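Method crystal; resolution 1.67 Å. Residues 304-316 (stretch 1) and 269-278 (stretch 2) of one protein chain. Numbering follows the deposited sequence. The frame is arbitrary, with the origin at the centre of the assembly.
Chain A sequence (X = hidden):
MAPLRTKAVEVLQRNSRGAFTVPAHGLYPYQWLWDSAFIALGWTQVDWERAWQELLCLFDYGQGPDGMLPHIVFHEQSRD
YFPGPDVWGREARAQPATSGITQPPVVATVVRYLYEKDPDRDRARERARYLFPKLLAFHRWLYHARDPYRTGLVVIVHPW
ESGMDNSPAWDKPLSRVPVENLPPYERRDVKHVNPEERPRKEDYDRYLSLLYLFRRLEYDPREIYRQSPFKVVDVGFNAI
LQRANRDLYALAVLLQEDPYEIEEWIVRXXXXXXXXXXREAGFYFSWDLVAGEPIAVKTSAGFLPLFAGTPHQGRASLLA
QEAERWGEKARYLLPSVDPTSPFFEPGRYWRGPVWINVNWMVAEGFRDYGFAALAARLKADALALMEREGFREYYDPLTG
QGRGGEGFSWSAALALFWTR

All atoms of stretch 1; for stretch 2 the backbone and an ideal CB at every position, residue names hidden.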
# COMPACT_ATOMS: atom_id res chain seq x y z
N LEU A 304 15.19 -8.50 1.27
CA LEU A 304 15.41 -7.18 0.67
C LEU A 304 14.11 -6.42 0.36
O LEU A 304 14.16 -5.21 0.26
CB LEU A 304 16.35 -7.25 -0.52
CG LEU A 304 17.81 -7.58 -0.15
CD1 LEU A 304 18.59 -7.84 -1.42
CD2 LEU A 304 18.44 -6.44 0.65
N PRO A 305 12.94 -7.09 0.27
CA PRO A 305 11.75 -6.22 0.14
C PRO A 305 11.54 -5.24 1.30
O PRO A 305 10.88 -4.23 1.13
CB PRO A 305 10.61 -7.23 -0.04
CG PRO A 305 11.28 -8.36 -0.75
CD PRO A 305 12.61 -8.48 -0.05
N LEU A 306 12.12 -5.52 2.46
CA LEU A 306 12.09 -4.52 3.53
C LEU A 306 12.75 -3.20 3.11
O LEU A 306 12.26 -2.12 3.45
CB LEU A 306 12.78 -5.08 4.77
CG LEU A 306 12.17 -6.32 5.40
CD1 LEU A 306 13.17 -6.98 6.34
CD2 LEU A 306 10.86 -6.00 6.12
N PHE A 307 13.86 -3.31 2.39
CA PHE A 307 14.60 -2.15 1.89
C PHE A 307 13.79 -1.43 0.81
O PHE A 307 13.92 -0.22 0.63
CB PHE A 307 15.94 -2.66 1.34
CG PHE A 307 16.91 -1.58 0.91
CD1 PHE A 307 17.51 -0.76 1.85
CD2 PHE A 307 17.26 -1.43 -0.42
CE1 PHE A 307 18.44 0.19 1.48
CE2 PHE A 307 18.19 -0.48 -0.80
CZ PHE A 307 18.77 0.34 0.14
N ALA A 308 12.99 -2.18 0.06
CA ALA A 308 12.07 -1.59 -0.92
C ALA A 308 10.90 -0.84 -0.26
O ALA A 308 10.38 0.13 -0.81
CB ALA A 308 11.54 -2.67 -1.86
N GLY A 309 10.46 -1.30 0.90
CA GLY A 309 9.35 -0.68 1.62
C GLY A 309 7.97 -1.10 1.16
O GLY A 309 6.99 -0.37 1.37
N THR A 310 7.88 -2.28 0.54
CA THR A 310 6.60 -2.81 0.02
C THR A 310 5.75 -3.65 1.00
O THR A 310 4.52 -3.62 0.92
CB THR A 310 6.83 -3.64 -1.29
OG1 THR A 310 7.58 -4.83 -1.02
CG2 THR A 310 7.53 -2.82 -2.33
N PRO A 311 6.37 -4.44 1.90
CA PRO A 311 5.48 -5.26 2.73
C PRO A 311 4.67 -4.46 3.72
O PRO A 311 5.06 -3.34 4.08
CB PRO A 311 6.44 -6.15 3.53
CG PRO A 311 7.77 -5.61 3.34
CD PRO A 311 7.79 -4.79 2.09
N HIS A 312 3.56 -5.02 4.18
CA HIS A 312 2.94 -4.53 5.39
C HIS A 312 3.70 -5.06 6.61
O HIS A 312 4.55 -5.93 6.51
CB HIS A 312 1.42 -4.83 5.46
CG HIS A 312 1.04 -6.28 5.38
ND1 HIS A 312 1.39 -7.20 6.34
CD2 HIS A 312 0.27 -6.95 4.49
CE1 HIS A 312 0.89 -8.38 6.03
NE2 HIS A 312 0.20 -8.26 4.91
N GLN A 313 3.40 -4.46 7.74
CA GLN A 313 4.10 -4.73 8.98
C GLN A 313 4.03 -6.18 9.43
O GLN A 313 4.98 -6.69 10.01
CB GLN A 313 3.48 -3.88 10.08
CG GLN A 313 4.21 -3.89 11.40
CD GLN A 313 5.54 -3.22 11.33
OE1 GLN A 313 6.34 -3.34 12.26
NE2 GLN A 313 5.78 -2.44 10.27
N GLY A 314 2.88 -6.81 9.23
CA GLY A 314 2.71 -8.23 9.56
C GLY A 314 3.71 -9.09 8.84
O GLY A 314 4.38 -9.94 9.43
N ARG A 315 3.85 -8.84 7.54
CA ARG A 315 4.78 -9.53 6.72
C ARG A 315 6.23 -9.24 7.18
O ARG A 315 7.07 -10.13 7.25
CB ARG A 315 4.56 -9.11 5.28
CG ARG A 315 5.29 -9.92 4.27
CD ARG A 315 4.56 -9.84 2.94
NE ARG A 315 3.31 -10.56 2.98
CZ ARG A 315 2.47 -10.70 1.97
NH1 ARG A 315 2.75 -10.21 0.77
NH2 ARG A 315 1.36 -11.43 2.16
N ALA A 316 6.52 -7.98 7.51
CA ALA A 316 7.82 -7.61 8.05
C ALA A 316 8.10 -8.35 9.37
O ALA A 316 9.22 -8.78 9.63
CB ALA A 316 7.92 -6.10 8.25
N UNK A 269 5.55 -2.22 -9.94
CA UNK A 269 6.57 -2.93 -9.21
C UNK A 269 6.17 -3.34 -7.82
O UNK A 269 6.64 -4.37 -7.31
CB UNK A 269 7.83 -2.07 -9.13
N UNK A 270 5.31 -2.55 -7.18
CA UNK A 270 4.84 -2.89 -5.86
C UNK A 270 3.97 -4.14 -5.94
O UNK A 270 4.04 -5.02 -5.08
CB UNK A 270 4.07 -1.72 -5.24
N UNK A 271 3.13 -4.19 -6.97
CA UNK A 271 2.29 -5.37 -7.19
C UNK A 271 3.18 -6.60 -7.41
O UNK A 271 2.99 -7.61 -6.77
CB UNK A 271 1.36 -5.16 -8.38
N UNK A 272 4.16 -6.46 -8.29
CA UNK A 272 5.05 -7.58 -8.62
C UNK A 272 5.85 -8.08 -7.44
O UNK A 272 5.93 -9.27 -7.17
CB UNK A 272 6.01 -7.17 -9.74
N UNK A 273 6.47 -7.15 -6.72
CA UNK A 273 7.36 -7.59 -5.64
C UNK A 273 6.59 -8.31 -4.55
O UNK A 273 7.04 -9.33 -4.04
CB UNK A 273 8.11 -6.40 -5.04
N UNK A 274 5.41 -7.81 -4.21
CA UNK A 274 4.59 -8.49 -3.22
C UNK A 274 4.07 -9.86 -3.66
O UNK A 274 3.83 -10.73 -2.82
CB UNK A 274 3.40 -7.60 -2.86
N UNK A 275 3.98 -10.08 -4.97
CA UNK A 275 3.59 -11.38 -5.50
C UNK A 275 4.61 -12.47 -5.16
O UNK A 275 4.26 -13.63 -5.09
CB UNK A 275 3.41 -11.29 -7.02
N UNK A 276 5.87 -12.10 -4.95
CA UNK A 276 6.92 -13.08 -4.68
C UNK A 276 6.82 -13.69 -3.30
O UNK A 276 7.50 -14.67 -2.98
CB UNK A 276 8.30 -12.43 -4.85
N UNK A 277 5.99 -13.10 -2.44
CA UNK A 277 5.79 -13.66 -1.11
C UNK A 277 5.09 -15.01 -1.17
O UNK A 277 4.03 -15.11 -1.79
CB UNK A 277 4.98 -12.69 -0.24
N UNK A 278 5.67 -16.01 -0.50
CA UNK A 278 5.06 -17.32 -0.37
C UNK A 278 4.51 -17.47 1.05
O UNK A 278 5.26 -17.50 2.02
CB UNK A 278 6.07 -18.43 -0.69

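Stretch 2 opens within a helix that begins earlier in the chain, and ends in a short extended segment at 277 and 278. At position 269 the CA-to-CB bond points sideways, and an ideal CB finds nothing of stretch 1 within 5.5 Å. The helical angles are open to any ordinary residue, so this contact does not dictate the choice; the deposited residue is Gly269, whose O accepts the backbone hydrogen bond from the N of residue 273.

Position 270 also points sideways, but its ideal CB lies 4.7 Å from Thr310 CG2. A long, flexible chain could pass the methyl and still reach open space, and Ala or Leu would serve as well. The residue is Glu270: its CG comes within 4.3 Å of Thr310 CG2, the closest approach of the two residues, and the carboxylate forms no hydrogen bond with stretch 1.

Positions 271 and 272 are out of reach of stretch 1, which therefore cannot choose between large and small side chains there. They are Val271 and Gly272.

At 273 the bond points toward stretch 1, where Pro305 CB, Ala308 CB and the Thr310 side chain form a largely apolar surface; the ideal CB is 4.4 Å from Thr310 OG1. A branched aliphatic chain or Met would suit. Leu273, with chi1 t and chi2 p, sends CD2 to 3.7 Å from Ala308 CB and 3.9 Å from Pro305 CB. Leu273 CD2 also lies 3.5 Å from Thr310 OG1, packing beside the hydroxyl.

Position 274 points toward two polar groups, the Thr310 hydroxyl and the Arg315 guanidinium. Its ideal CB is 4.5 Å from Arg315 NH1 and 5.3 Å from Thr310 OG1, so the site asks for an acceptor, preferably a negative charge; Glu is the natural candidate, though Asp or Gln might be considered. Glu274 folds with both chi1 and chi2 m and divides its carboxylate between the two. Glu274 OE1 takes a hydrogen bond from Arg315 NH1 at 3.0 Å, part of a salt bridge, and Glu274 OE2 accepts one from Thr310 OG1 at 2.7 Å. Pro311 N, 3.4 Å from Glu274 OE2, has no hydrogen to offer.

Position 275 points away and 276 sideways, neither with stretch 1 near its ideal CB. Many residues would fit; the deposited ones are Ala275 and Leu276.

At 277 the backbone is extended and CB points toward stretch 1, only 3.5 Å from Arg315 NH1 in its ideal position. A flat, electron-rich ring could cover the cation and its aliphatic stem, so Trp, Tyr or Phe would suit, while an acid could offer charge instead. Trp277 lays its indole against Arg315: the Arg315 guanidinium stacks flat on the Trp277 ring, the planes inclined by 10°, with Arg315 CZ 3.5 Å from the centroid of the Trp277 five-membered ring in a cation-pi contact. Arg315 CG sits 3.6 Å from the centroid of the Trp277 six-membered ring, a CH-pi contact, so the large ring system uses both its parts.

Position 278 points away, and stretch 1 imposes no preference. Asp278 directs its carboxylate elsewhere in the structure.

Stretch 2 (269-278) GEVGLEALWD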
# COMPACT_ATOMS: atom_id res chain seq x y z
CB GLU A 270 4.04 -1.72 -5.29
CG GLU A 270 3.63 -1.94 -3.85
CD GLU A 270 3.16 -0.68 -3.18
OE1 GLU A 270 3.00 0.34 -3.88
OE2 GLU A 270 2.94 -0.73 -1.95
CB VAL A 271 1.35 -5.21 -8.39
CG1 VAL A 271 0.63 -6.53 -8.68
CG2 VAL A 271 0.36 -4.09 -8.14
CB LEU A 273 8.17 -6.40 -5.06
CG LEU A 273 9.38 -6.79 -4.20
CD1 LEU A 273 10.44 -7.49 -5.03
CD2 LEU A 273 9.96 -5.57 -3.51
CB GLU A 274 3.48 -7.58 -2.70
CG GLU A 274 4.03 -6.48 -1.83
CD GLU A 274 4.72 -7.03 -0.58
OE1 GLU A 274 4.03 -7.59 0.30
OE2 GLU A 274 5.94 -6.89 -0.49
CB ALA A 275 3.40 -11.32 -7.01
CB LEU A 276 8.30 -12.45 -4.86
CG LEU A 276 8.59 -11.82 -6.24
CD1 LEU A 276 9.99 -11.26 -6.26
CD2 LEU A 276 8.39 -12.84 -7.34
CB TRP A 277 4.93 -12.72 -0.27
CG TRP A 277 4.66 -13.24 1.13
CD1 TRP A 277 3.50 -13.79 1.60
CD2 TRP A 277 5.57 -13.21 2.22
NE1 TRP A 277 3.64 -14.11 2.92
CE2 TRP A 277 4.90 -13.77 3.33
CE3 TRP A 277 6.88 -12.76 2.38
CZ2 TRP A 277 5.51 -13.89 4.58
CZ3 TRP A 277 7.48 -12.88 3.62
CH2 TRP A 277 6.80 -13.43 4.70
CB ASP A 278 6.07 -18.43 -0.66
CG ASP A 278 5.41 -19.79 -0.73
OD1 ASP A 278 5.39 -20.49 0.28
OD2 ASP A 278 4.78 -20.08 -1.76
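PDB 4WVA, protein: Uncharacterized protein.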